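Local coordinates for protein vanadium-dependent haloperoxidase (Zobellia galactanivorans, PDB 4CIT) that is a bacterial vanadium-dependent iodoperoxidase that holds vanadate in its active site and probably uses peroxide to oxidise iodide, at residues Lys221-Pro226 with Pro362-Gly367; Pro204-Ile209 with Ala324-Trp329; Arg190-Pro195 with Pro340-Asn345; Phe212-Ala217 with Arg437-Phe442. All blocks are in the same frame, centred on the assembly; numbering follows the deposited sequence. Where two conformers were deposited one is given.

How the contacts relate
All four contacts join the long loop between helices 172-175 and 235-253 to parts of the PAP2 family region. Contacts 2 and 4 lie deepest. Contact 3 is peripheral, though its touching residues are largely buried. Contact 1 is partly buried and holds exposed residues as well. Contacts 1 and 2 meet where Cys328 SG packs on Thr365 and Gly367. Contacts 2 and 4 meet at Ser327 and Leu439, and at Ala217. Trp191 of contact 3 packs on Pro362 of contact 1. Contact 1 has a direct hydrogen bond and reaches vanadate. Contact 2 packs indoles with isoleucines beside one water. Contact 3 has only packing and two bridging waters between its segments. Contact 4 is mainly apolar.

Contact 1: residues Lys221-Pro226 with Pro362-Gly367; sequences KPVPPP and PEYTSG. With VO4 (vanadate ion), chain D; VO4 (vanadate ion), chain E.
Pro225 CA lies 7.0 Å from Tyr364 CA, with both residues in irregular loops and a cis peptide joining Tyr364 to Thr365. Tyr364 CG, anti to the backbone N (chi1 -177°), leads toward the 221-226 loop, where the ring lies against Pro225. Pro225 CB stands 3.6 Å from the ring centroid and only 7° off the ring normal, a CH-pi contact. Thr365 CG2 lies over the centre of the opposite face, so the ring is held flat between the two. Pro222 CG completes the apolar patch, 3.9 Å from Thr365 CG2. At the tip, Tyr364 OH donates to Val223 O at 2.6 Å. The carbonyl oxygen lies in the plane of the ring, but the donor stands 42° above the carbonyl plane. A water gives one hydrogen to Tyr364 OH and the other to Pro224 O. A phenylalanine in place of Tyr364 would probably leave Val223 O without this donor and the water without one of its acceptors. The 362-367 loop is part of the vanadate site of this PAP2-family enzyme and leads into helix 367-383. Ser366 is the N-cap: its OG accepts from Ser369 N and donates to O2 of one vanadate at 2.6 Å. Gly367 N donates to O3 of a second modelled vanadate at 2.9 Å. Lys332 NZ binds Pro362 O and Thr365 O, and Thr365 OG1 is hydrogen-bonded to Gln435.

Contact 2: residues Pro204-Ile209 with Ala324-Trp329; sequences PHWNKI and AFISCW
One water is gripped by Pro204 O, Asn207 N and Trp329 O. It donates to Pro204 O at 2.8 Å, accepts from Asn207 N, and makes a weak bond to Trp329 O. No direct hydrogen bond crosses between the two segments; the water links them, though its bond to the helix is the weak one. The rest is packing around Trp206. Its CB meets Trp329 CB at 3.8 Å. CG is anti to the backbone N (chi1 -157°), and the indole lies against the helix. The edge of Trp206 points toward the face of Trp329 in an offset edge-to-face pair, with the planes at 77°. Trp206 CD1 and NE1 both touch Ile326 CG1, each at 3.8 Å, and the two side chains cross at about a right angle. Phe325 O lies at the edge of the Trp206 ring, 3.9 Å from CD1. One face of the indole carries Ile209 CG1, which is set toward the rim. Ile209 CB in turn meets Ile326 CD1 at 4.1 Å. An alanine in place of Trp206 would probably open a gap beside Ile326 CG1 and Ile209 CG1 and leave Trp329 without its aromatic neighbour from this loop. The polar ends have partners nearby: Asn207 ND2 binds Asp330, and Trp329 NE1 binds Ile202 O. Trp329 also makes a cation-pi contact with Lys332 and meets the ring of Phe361. Both are vanadate-pocket residues, which is consistent with a second shell beside the vanadate site of the helical haloperoxidase fold.

Contact 3: residues Arg190-Pro195 with Pro340-Asn345; sequences RWQPTP and PETVIN
Helix 340-347 follows directly on Arg339, a residue of the vanadate pocket, and its first turn meets the 190-195 loop through Glu341 and Thr342. Thr342 faces the loop with both branches. Its CG2, anti to the backbone N, rests against the end of Gln192, 3.4 Å from OE1. Gln192 CD and NE2 lie nearly as close to the same methyl, so the amide group packs against it as a whole. The other branch, Thr342 OG1, is 3.4 Å from Thr194 CG2, and these two side chains cross at about a right angle. A water bonded to Thr342 OG1 at 2.8 Å donates to Gln192 O at 2.9 Å. In this way the helix side chain reaches the loop backbone. The loop has no regular secondary structure here. Between the two segments only packing and bridging waters are found; the loop is also tied to the PAP2-family region by a backbone bond of Trp191 with Asn336. With Glu341 CG between the backbone N and the carbonyl carbon (chi1 69°) and the chain extended beyond it, the carboxylate reaches Pro195. Glu341 OE1 comes within 3.3 Å of Pro195 CG, the two side chains running past each other in opposite directions. A second water donates to Glu341 OE2 at 2.6 Å and to Pro195 O at 2.8 Å. Thr358 OG1 is also hydrogen-bonded to Glu341 OE2. These bonds, and a place in the first turn of a helix, would probably help to stabilise a negative charge on the carboxylate.

Contact 4: residues Phe212-Ala217 with Arg437-Phe442; sequences FVLDSA and RDLGTF
Phe442 reaches from helix 426-446 to Val213, Leu214 and Asp215. From its CB the chain turns so that CG is anti to the backbone N (chi1 169°), and the ring extends toward the loop. The main touching atom is CE2. It lies 3.7 Å from Val213 O and 3.9 Å from Val213 CG1. Leu214 CA is 4.1 Å from Phe442 CE2, closer than Leu214 CD2, which is 4.3 Å from the same atom. At the tip, Phe442 CZ is 3.9 Å from Val213 O and 4.2 Å from Asp215 OD2. The Val213 carbonyl oxygen sits at the edge of the ring and in its plane. The same oxygen also accepts from Lys446 NZ. One turn back on the helix, Leu439 CD1 meets Leu214 CD2 at 4.0 Å, the two side chains crossing at about a right angle. Phe220 adds a ring beside Phe442. The loop is fixed to helix 307-335 as well, because Asp323 accepts from the backbone N of Phe212, Val213 and Leu214. No hydrogen bond crosses between 212-217 and 437-442. The contact is mainly apolar packing, with Val213 O and Asp215 OD2 near the ring, and the C-H edge of Phe442 probably gains a little electrostatic attraction from the Val213 carbonyl.

Contact 1: residues Lys221-Pro226 with Pro362-Gly367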
# COMPACT_ATOMS: atom_id res chain seq x y z
N LYS A 221 1.08 -12.76 13.32
CA LYS A 221 1.48 -12.11 14.58
C LYS A 221 2.99 -12.47 14.82
O LYS A 221 3.29 -13.66 14.83
CB LYS A 221 0.70 -12.74 15.72
CG LYS A 221 1.11 -12.26 17.10
CD LYS A 221 0.07 -12.67 18.15
CE LYS A 221 0.07 -14.14 18.49
NZ LYS A 221 1.42 -14.58 18.89
N PRO A 222 3.82 -11.46 15.14
CA PRO A 222 5.23 -11.69 15.34
C PRO A 222 5.49 -12.08 16.80
O PRO A 222 4.61 -12.07 17.65
CB PRO A 222 5.86 -10.39 15.01
CG PRO A 222 4.89 -9.35 15.32
CD PRO A 222 3.56 -10.03 14.99
N VAL A 223 6.76 -12.34 17.07
CA VAL A 223 7.18 -12.40 18.46
C VAL A 223 6.88 -11.06 19.17
O VAL A 223 6.79 -9.99 18.51
CB VAL A 223 8.68 -12.77 18.60
CG1 VAL A 223 9.00 -14.14 17.96
CG2 VAL A 223 9.56 -11.75 17.96
N PRO A 224 6.76 -11.08 20.52
CA PRO A 224 6.51 -9.80 21.18
C PRO A 224 7.75 -8.93 21.19
O PRO A 224 8.85 -9.47 21.06
CB PRO A 224 6.16 -10.19 22.60
CG PRO A 224 6.72 -11.59 22.80
CD PRO A 224 6.54 -12.23 21.44
N PRO A 225 7.59 -7.61 21.31
CA PRO A 225 8.74 -6.75 21.40
C PRO A 225 9.41 -6.93 22.77
O PRO A 225 8.80 -7.36 23.74
CB PRO A 225 8.14 -5.33 21.34
CG PRO A 225 6.74 -5.45 21.87
CD PRO A 225 6.31 -6.88 21.63
N PRO A 226 10.66 -6.50 22.88
CA PRO A 226 11.31 -6.50 24.16
C PRO A 226 10.58 -5.71 25.19
O PRO A 226 9.96 -4.68 24.88
CB PRO A 226 12.70 -5.87 23.89
CG PRO A 226 12.75 -5.57 22.47
CD PRO A 226 11.52 -6.09 21.77
N PRO A 362 0.98 3.42 17.55
CA PRO A 362 1.97 2.67 18.30
C PRO A 362 3.12 2.12 17.44
O PRO A 362 3.05 2.02 16.21
CB PRO A 362 1.17 1.54 18.94
CG PRO A 362 -0.17 2.14 19.07
CD PRO A 362 -0.35 2.88 17.82
N GLU A 363 4.17 1.76 18.12
CA GLU A 363 5.50 1.52 17.53
C GLU A 363 5.74 0.15 16.85
O GLU A 363 6.51 0.10 15.86
CB GLU A 363 6.55 1.81 18.56
CG GLU A 363 7.94 1.96 17.99
CD GLU A 363 8.67 0.70 17.73
OE1 GLU A 363 8.42 -0.35 18.37
OE2 GLU A 363 9.61 0.80 16.90
N TYR A 364 5.14 -0.93 17.32
CA TYR A 364 5.67 -2.26 16.96
C TYR A 364 4.57 -3.08 16.29
O TYR A 364 3.53 -3.21 16.87
CB TYR A 364 6.11 -2.98 18.24
CG TYR A 364 6.74 -4.34 18.05
CD1 TYR A 364 8.05 -4.50 17.75
CD2 TYR A 364 5.95 -5.49 18.15
CE1 TYR A 364 8.61 -5.77 17.61
CE2 TYR A 364 6.47 -6.75 18.03
CZ TYR A 364 7.79 -6.89 17.75
OH TYR A 364 8.36 -8.12 17.67
N THR A 365 4.75 -3.65 15.14
CA THR A 365 5.94 -3.55 14.26
C THR A 365 5.79 -2.34 13.32
O THR A 365 4.74 -1.66 13.30
CB THR A 365 6.02 -4.84 13.40
OG1 THR A 365 4.69 -5.09 12.89
CG2 THR A 365 6.60 -6.00 14.19
N SER A 366 6.85 -1.99 12.59
CA SER A 366 6.90 -0.86 11.69
C SER A 366 6.13 -1.11 10.39
O SER A 366 6.38 -2.13 9.74
CB SER A 366 8.34 -0.58 11.30
OG SER A 366 8.43 0.21 10.09
N GLY A 367 5.15 -0.23 10.10
CA GLY A 367 4.40 -0.29 8.90
C GLY A 367 5.23 -0.27 7.63
O GLY A 367 5.02 -1.07 6.70
O2 VO4 D . 7.46 2.64 9.98
O3 VO4 E . 5.13 2.05 11.83
O HOH W 1 10.81 -8.46 19.11

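Contact 2: residues Pro204-Ile209 with Ala324-Trp329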
# COMPACT_ATOMS: atom_id res chain seq x y z
N PRO A 204 -7.30 2.13 15.23
CA PRO A 204 -7.11 1.13 16.28
C PRO A 204 -7.74 -0.19 15.94
O PRO A 204 -7.33 -1.26 16.42
CB PRO A 204 -7.67 1.84 17.52
CG PRO A 204 -8.66 2.90 16.94
CD PRO A 204 -7.98 3.37 15.71
N HIS A 205 -8.84 -0.11 15.18
CA HIS A 205 -9.57 -1.29 14.75
C HIS A 205 -9.35 -1.73 13.34
O HIS A 205 -10.18 -2.44 12.80
CB HIS A 205 -11.13 -1.07 14.98
CG HIS A 205 -11.43 -0.71 16.41
ND1 HIS A 205 -11.19 -1.59 17.44
CD2 HIS A 205 -11.84 0.45 16.98
CE1 HIS A 205 -11.52 -1.01 18.59
NE2 HIS A 205 -11.94 0.20 18.34
N TRP A 206 -8.22 -1.40 12.74
CA TRP A 206 -7.96 -1.89 11.37
C TRP A 206 -7.88 -3.40 11.36
O TRP A 206 -8.25 -4.00 10.33
CB TRP A 206 -6.70 -1.28 10.79
CG TRP A 206 -6.65 -1.27 9.33
CD1 TRP A 206 -5.86 -2.02 8.52
CD2 TRP A 206 -7.56 -0.56 8.49
NE1 TRP A 206 -6.18 -1.79 7.18
CE2 TRP A 206 -7.27 -0.93 7.16
CE3 TRP A 206 -8.66 0.32 8.74
CZ2 TRP A 206 -7.96 -0.38 6.09
CZ3 TRP A 206 -9.36 0.83 7.67
CH2 TRP A 206 -9.05 0.44 6.37
N ASN A 207 -7.55 -4.06 12.50
CA ASN A 207 -7.60 -5.49 12.57
C ASN A 207 -8.96 -6.12 12.47
O ASN A 207 -9.06 -7.35 12.45
CB ASN A 207 -6.77 -6.01 13.74
CG ASN A 207 -7.36 -5.73 15.04
OD1 ASN A 207 -8.33 -4.93 15.15
ND2 ASN A 207 -6.78 -6.35 16.11
N LYS A 208 -10.00 -5.29 12.43
CA LYS A 208 -11.38 -5.81 12.27
C LYS A 208 -11.89 -5.72 10.84
O LYS A 208 -13.03 -6.11 10.59
CB LYS A 208 -12.31 -5.05 13.18
CG LYS A 208 -11.94 -5.14 14.62
CD LYS A 208 -12.06 -6.49 15.19
CE LYS A 208 -11.72 -6.47 16.70
NZ LYS A 208 -10.68 -7.52 17.01
N ILE A 209 -11.05 -5.29 9.91
CA ILE A 209 -11.40 -5.25 8.46
C ILE A 209 -11.23 -6.69 7.96
O ILE A 209 -10.30 -7.41 8.33
CB ILE A 209 -10.42 -4.30 7.73
CG1 ILE A 209 -10.50 -2.85 8.31
CG2 ILE A 209 -10.76 -4.37 6.23
CD1 ILE A 209 -11.86 -2.22 8.13
N ALA A 324 -1.04 -6.84 4.48
CA ALA A 324 0.12 -6.44 5.29
C ALA A 324 -0.24 -5.33 6.32
O ALA A 324 0.15 -5.37 7.53
CB ALA A 324 1.25 -6.02 4.41
N PHE A 325 -1.05 -4.35 5.91
CA PHE A 325 -1.52 -3.32 6.82
C PHE A 325 -2.37 -3.92 7.93
O PHE A 325 -2.32 -3.44 9.05
CB PHE A 325 -2.18 -2.17 6.08
CG PHE A 325 -1.23 -1.12 5.62
CD1 PHE A 325 -0.70 -0.24 6.54
CD2 PHE A 325 -0.93 -0.99 4.27
CE1 PHE A 325 0.17 0.73 6.10
CE2 PHE A 325 -0.13 0.06 3.83
CZ PHE A 325 0.44 0.89 4.77
N ILE A 326 -3.30 -4.82 7.59
CA ILE A 326 -4.12 -5.45 8.62
C ILE A 326 -3.23 -6.21 9.64
O ILE A 326 -3.39 -6.05 10.85
CB ILE A 326 -5.11 -6.41 8.00
CG1 ILE A 326 -6.10 -5.55 7.20
CG2 ILE A 326 -5.83 -7.24 9.07
CD1 ILE A 326 -7.11 -6.33 6.37
N SER A 327 -2.28 -7.00 9.12
CA SER A 327 -1.34 -7.75 9.97
C SER A 327 -0.52 -6.79 10.87
O SER A 327 -0.34 -7.06 12.07
CB SER A 327 -0.46 -8.62 9.07
OG SER A 327 0.45 -9.39 9.84
N CYS A 328 -0.02 -5.71 10.30
CA CYS A 328 0.82 -4.80 11.05
C CYS A 328 0.03 -4.02 12.09
O CYS A 328 0.42 -3.98 13.28
CB CYS A 328 1.50 -3.87 10.10
SG CYS A 328 2.54 -2.65 10.97
N TRP A 329 -1.12 -3.47 11.71
CA TRP A 329 -2.01 -2.77 12.65
C TRP A 329 -2.56 -3.68 13.78
O TRP A 329 -2.74 -3.25 14.91
CB TRP A 329 -3.12 -2.01 11.95
CG TRP A 329 -2.85 -0.55 11.87
CD1 TRP A 329 -3.56 0.46 12.50
CD2 TRP A 329 -1.74 0.11 11.21
NE1 TRP A 329 -2.97 1.65 12.29
CE2 TRP A 329 -1.86 1.49 11.48
CE3 TRP A 329 -0.69 -0.33 10.43
CZ2 TRP A 329 -0.98 2.42 10.98
CZ3 TRP A 329 0.20 0.59 9.94
CH2 TRP A 329 0.08 1.94 10.24
O HOH W 2 -5.77 -2.83 14.77

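Contact 3: residues Arg190-Pro195 with Pro340-Asn345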
# COMPACT_ATOMS: atom_id res chain seq x y z
N ARG A 190 3.26 1.86 27.72
CA ARG A 190 2.17 2.06 26.79
C ARG A 190 2.37 3.28 25.88
O ARG A 190 2.90 4.35 26.28
CB ARG A 190 0.78 1.98 27.40
CG ARG A 190 0.20 3.26 27.91
CD ARG A 190 -0.94 2.94 28.91
NE ARG A 190 -1.21 4.10 29.75
CZ ARG A 190 -2.18 4.99 29.54
NH1 ARG A 190 -3.01 4.87 28.51
NH2 ARG A 190 -2.32 6.02 30.37
N TRP A 191 1.93 3.12 24.65
CA TRP A 191 2.00 4.18 23.66
C TRP A 191 1.26 5.45 24.15
O TRP A 191 0.15 5.34 24.71
CB TRP A 191 1.44 3.77 22.31
CG TRP A 191 1.50 4.89 21.28
CD1 TRP A 191 2.55 5.32 20.60
CD2 TRP A 191 0.40 5.70 20.86
NE1 TRP A 191 2.20 6.35 19.78
CE2 TRP A 191 0.88 6.61 19.91
CE3 TRP A 191 -0.95 5.74 21.22
CZ2 TRP A 191 0.09 7.56 19.31
CZ3 TRP A 191 -1.77 6.70 20.62
CH2 TRP A 191 -1.26 7.58 19.67
N GLN A 192 1.92 6.56 23.97
CA GLN A 192 1.37 7.90 24.20
C GLN A 192 1.34 8.71 22.91
O GLN A 192 2.30 8.69 22.12
CB GLN A 192 2.31 8.70 25.12
CG GLN A 192 2.41 8.24 26.50
CD GLN A 192 3.34 9.16 27.27
OE1 GLN A 192 3.54 10.33 26.92
NE2 GLN A 192 4.02 8.58 28.16
N PRO A 193 0.29 9.49 22.69
CA PRO A 193 0.41 10.44 21.63
C PRO A 193 1.61 11.36 21.79
O PRO A 193 2.05 11.60 22.93
CB PRO A 193 -0.90 11.27 21.69
CG PRO A 193 -1.89 10.40 22.33
CD PRO A 193 -1.02 9.61 23.35
N THR A 194 2.14 11.75 20.66
CA THR A 194 3.43 12.48 20.56
C THR A 194 3.31 13.85 19.97
O THR A 194 2.47 14.12 19.14
CB THR A 194 4.43 11.65 19.68
OG1 THR A 194 3.83 11.24 18.45
CG2 THR A 194 4.87 10.34 20.41
N PRO A 195 4.23 14.78 20.39
CA PRO A 195 4.22 16.11 19.81
C PRO A 195 4.66 16.11 18.38
O PRO A 195 5.40 15.18 17.93
CB PRO A 195 5.27 16.86 20.68
CG PRO A 195 6.27 15.77 21.06
CD PRO A 195 5.38 14.57 21.35
N PRO A 340 10.08 5.97 20.57
CA PRO A 340 11.37 6.32 21.09
C PRO A 340 11.48 7.76 21.65
O PRO A 340 12.06 7.91 22.77
CB PRO A 340 12.30 6.14 19.89
CG PRO A 340 11.67 5.13 19.05
CD PRO A 340 10.18 5.41 19.20
N GLU A 341 10.92 8.77 20.97
CA GLU A 341 11.06 10.14 21.49
C GLU A 341 10.46 10.32 22.87
O GLU A 341 11.00 11.10 23.68
CB GLU A 341 10.49 11.19 20.53
CG GLU A 341 9.00 11.21 20.36
CD GLU A 341 8.61 12.49 19.58
OE1 GLU A 341 8.66 13.63 20.10
OE2 GLU A 341 8.39 12.38 18.38
N THR A 342 9.33 9.69 23.12
CA THR A 342 8.62 9.77 24.42
C THR A 342 9.53 9.28 25.57
O THR A 342 9.71 9.99 26.57
CB THR A 342 7.36 8.95 24.36
OG1 THR A 342 6.65 9.27 23.13
CG2 THR A 342 6.50 9.24 25.59
N VAL A 343 10.19 8.14 25.39
CA VAL A 343 11.01 7.57 26.44
C VAL A 343 12.29 8.37 26.56
O VAL A 343 12.74 8.69 27.68
CB VAL A 343 11.38 6.07 26.17
CG1 VAL A 343 12.00 5.49 27.41
CG2 VAL A 343 10.09 5.27 25.81
N ILE A 344 12.81 8.78 25.43
CA ILE A 344 14.07 9.55 25.47
C ILE A 344 13.80 10.91 26.15
O ILE A 344 14.62 11.33 27.02
CB ILE A 344 14.71 9.71 24.07
CG1 ILE A 344 15.29 8.34 23.56
CG2 ILE A 344 15.74 10.83 24.11
CD1 ILE A 344 15.41 8.36 22.07
N ASN A 345 12.76 11.65 25.76
CA ASN A 345 12.53 12.97 26.34
C ASN A 345 12.12 12.90 27.83
O ASN A 345 12.53 13.79 28.61
CB ASN A 345 11.51 13.78 25.58
CG ASN A 345 12.02 14.19 24.21
OD1 ASN A 345 13.25 14.45 24.00
ND2 ASN A 345 11.14 14.35 23.35
O HOH W 3 4.78 7.28 22.44
O HOH W 4 7.58 14.01 16.59

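Contact 4: residues Phe212-Ala217 with Arg437-Phe442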
# COMPACT_ATOMS: atom_id res chain seq x y z
N PHE A 212 -8.19 -9.86 2.66
CA PHE A 212 -8.38 -10.52 1.35
C PHE A 212 -7.98 -11.96 1.27
O PHE A 212 -8.69 -12.78 0.68
CB PHE A 212 -7.58 -9.73 0.28
CG PHE A 212 -8.17 -8.40 -0.07
CD1 PHE A 212 -9.33 -8.30 -0.86
CD2 PHE A 212 -7.63 -7.22 0.41
CE1 PHE A 212 -9.82 -7.05 -1.21
CE2 PHE A 212 -8.20 -5.96 0.12
CZ PHE A 212 -9.26 -5.89 -0.78
N VAL A 213 -6.80 -12.30 1.82
CA VAL A 213 -6.17 -13.64 1.67
C VAL A 213 -5.91 -14.34 3.02
O VAL A 213 -5.93 -15.59 3.17
CB VAL A 213 -4.79 -13.48 0.94
CG1 VAL A 213 -4.26 -14.81 0.51
CG2 VAL A 213 -4.86 -12.54 -0.27
N LEU A 214 -5.62 -13.54 4.05
CA LEU A 214 -5.31 -14.11 5.37
C LEU A 214 -6.47 -14.90 5.87
O LEU A 214 -7.64 -14.57 5.59
CB LEU A 214 -5.03 -13.06 6.41
CG LEU A 214 -3.93 -12.05 6.08
CD1 LEU A 214 -3.80 -11.03 7.20
CD2 LEU A 214 -2.67 -12.78 5.78
N ASP A 215 -6.15 -15.95 6.61
CA ASP A 215 -7.19 -16.69 7.35
C ASP A 215 -7.75 -15.91 8.52
O ASP A 215 -8.94 -16.04 8.90
CB ASP A 215 -6.63 -18.02 7.80
CG ASP A 215 -6.23 -18.91 6.64
OD1 ASP A 215 -7.00 -19.02 5.65
OD2 ASP A 215 -5.10 -19.50 6.71
N SER A 216 -6.92 -15.01 9.09
CA SER A 216 -7.36 -14.11 10.15
C SER A 216 -6.38 -13.01 10.25
O SER A 216 -5.26 -13.19 9.83
CB SER A 216 -7.50 -14.77 11.51
OG SER A 216 -6.23 -15.02 12.08
N ALA A 217 -6.81 -11.90 10.84
CA ALA A 217 -5.90 -10.75 10.97
C ALA A 217 -4.58 -11.05 11.65
O ALA A 217 -3.57 -10.45 11.37
CB ALA A 217 -6.61 -9.59 11.66
N ARG A 437 7.64 -10.18 4.82
CA ARG A 437 8.17 -11.16 3.88
C ARG A 437 7.42 -12.50 4.07
O ARG A 437 6.97 -13.15 3.08
CB ARG A 437 9.74 -11.29 3.99
CG ARG A 437 10.54 -10.09 3.38
CD ARG A 437 12.11 -10.14 3.60
NE ARG A 437 12.74 -8.97 2.97
CZ ARG A 437 13.85 -8.31 3.32
NH1 ARG A 437 14.60 -8.67 4.34
NH2 ARG A 437 14.20 -7.22 2.63
N ASP A 438 7.14 -12.88 5.32
CA ASP A 438 6.38 -14.10 5.59
C ASP A 438 4.96 -13.99 5.02
O ASP A 438 4.42 -14.99 4.40
CB ASP A 438 6.37 -14.49 7.04
CG ASP A 438 7.74 -14.99 7.57
OD1 ASP A 438 8.64 -15.21 6.74
OD2 ASP A 438 7.85 -15.14 8.82
N LEU A 439 4.31 -12.85 5.26
CA LEU A 439 2.96 -12.62 4.76
C LEU A 439 2.94 -12.61 3.20
O LEU A 439 2.06 -13.20 2.58
CB LEU A 439 2.39 -11.34 5.37
CG LEU A 439 0.93 -11.00 5.01
CD1 LEU A 439 0.31 -10.14 6.13
CD2 LEU A 439 0.91 -10.21 3.71
N GLY A 440 3.90 -11.96 2.59
CA GLY A 440 3.93 -11.79 1.16
C GLY A 440 4.20 -13.16 0.52
O GLY A 440 3.56 -13.46 -0.50
N THR A 441 5.04 -14.00 1.17
CA THR A 441 5.27 -15.40 0.75
C THR A 441 4.01 -16.22 0.76
O THR A 441 3.70 -16.97 -0.20
CB THR A 441 6.44 -16.04 1.56
OG1 THR A 441 7.62 -15.22 1.31
CG2 THR A 441 6.72 -17.50 1.12
N PHE A 442 3.25 -16.08 1.83
CA PHE A 442 1.98 -16.79 1.92
C PHE A 442 1.03 -16.35 0.76
O PHE A 442 0.34 -17.20 0.14
CB PHE A 442 1.36 -16.48 3.28
CG PHE A 442 -0.07 -16.92 3.45
CD1 PHE A 442 -0.40 -18.28 3.72
CD2 PHE A 442 -1.05 -16.01 3.38
CE1 PHE A 442 -1.73 -18.72 3.79
CE2 PHE A 442 -2.37 -16.40 3.56
CZ PHE A 442 -2.70 -17.73 3.75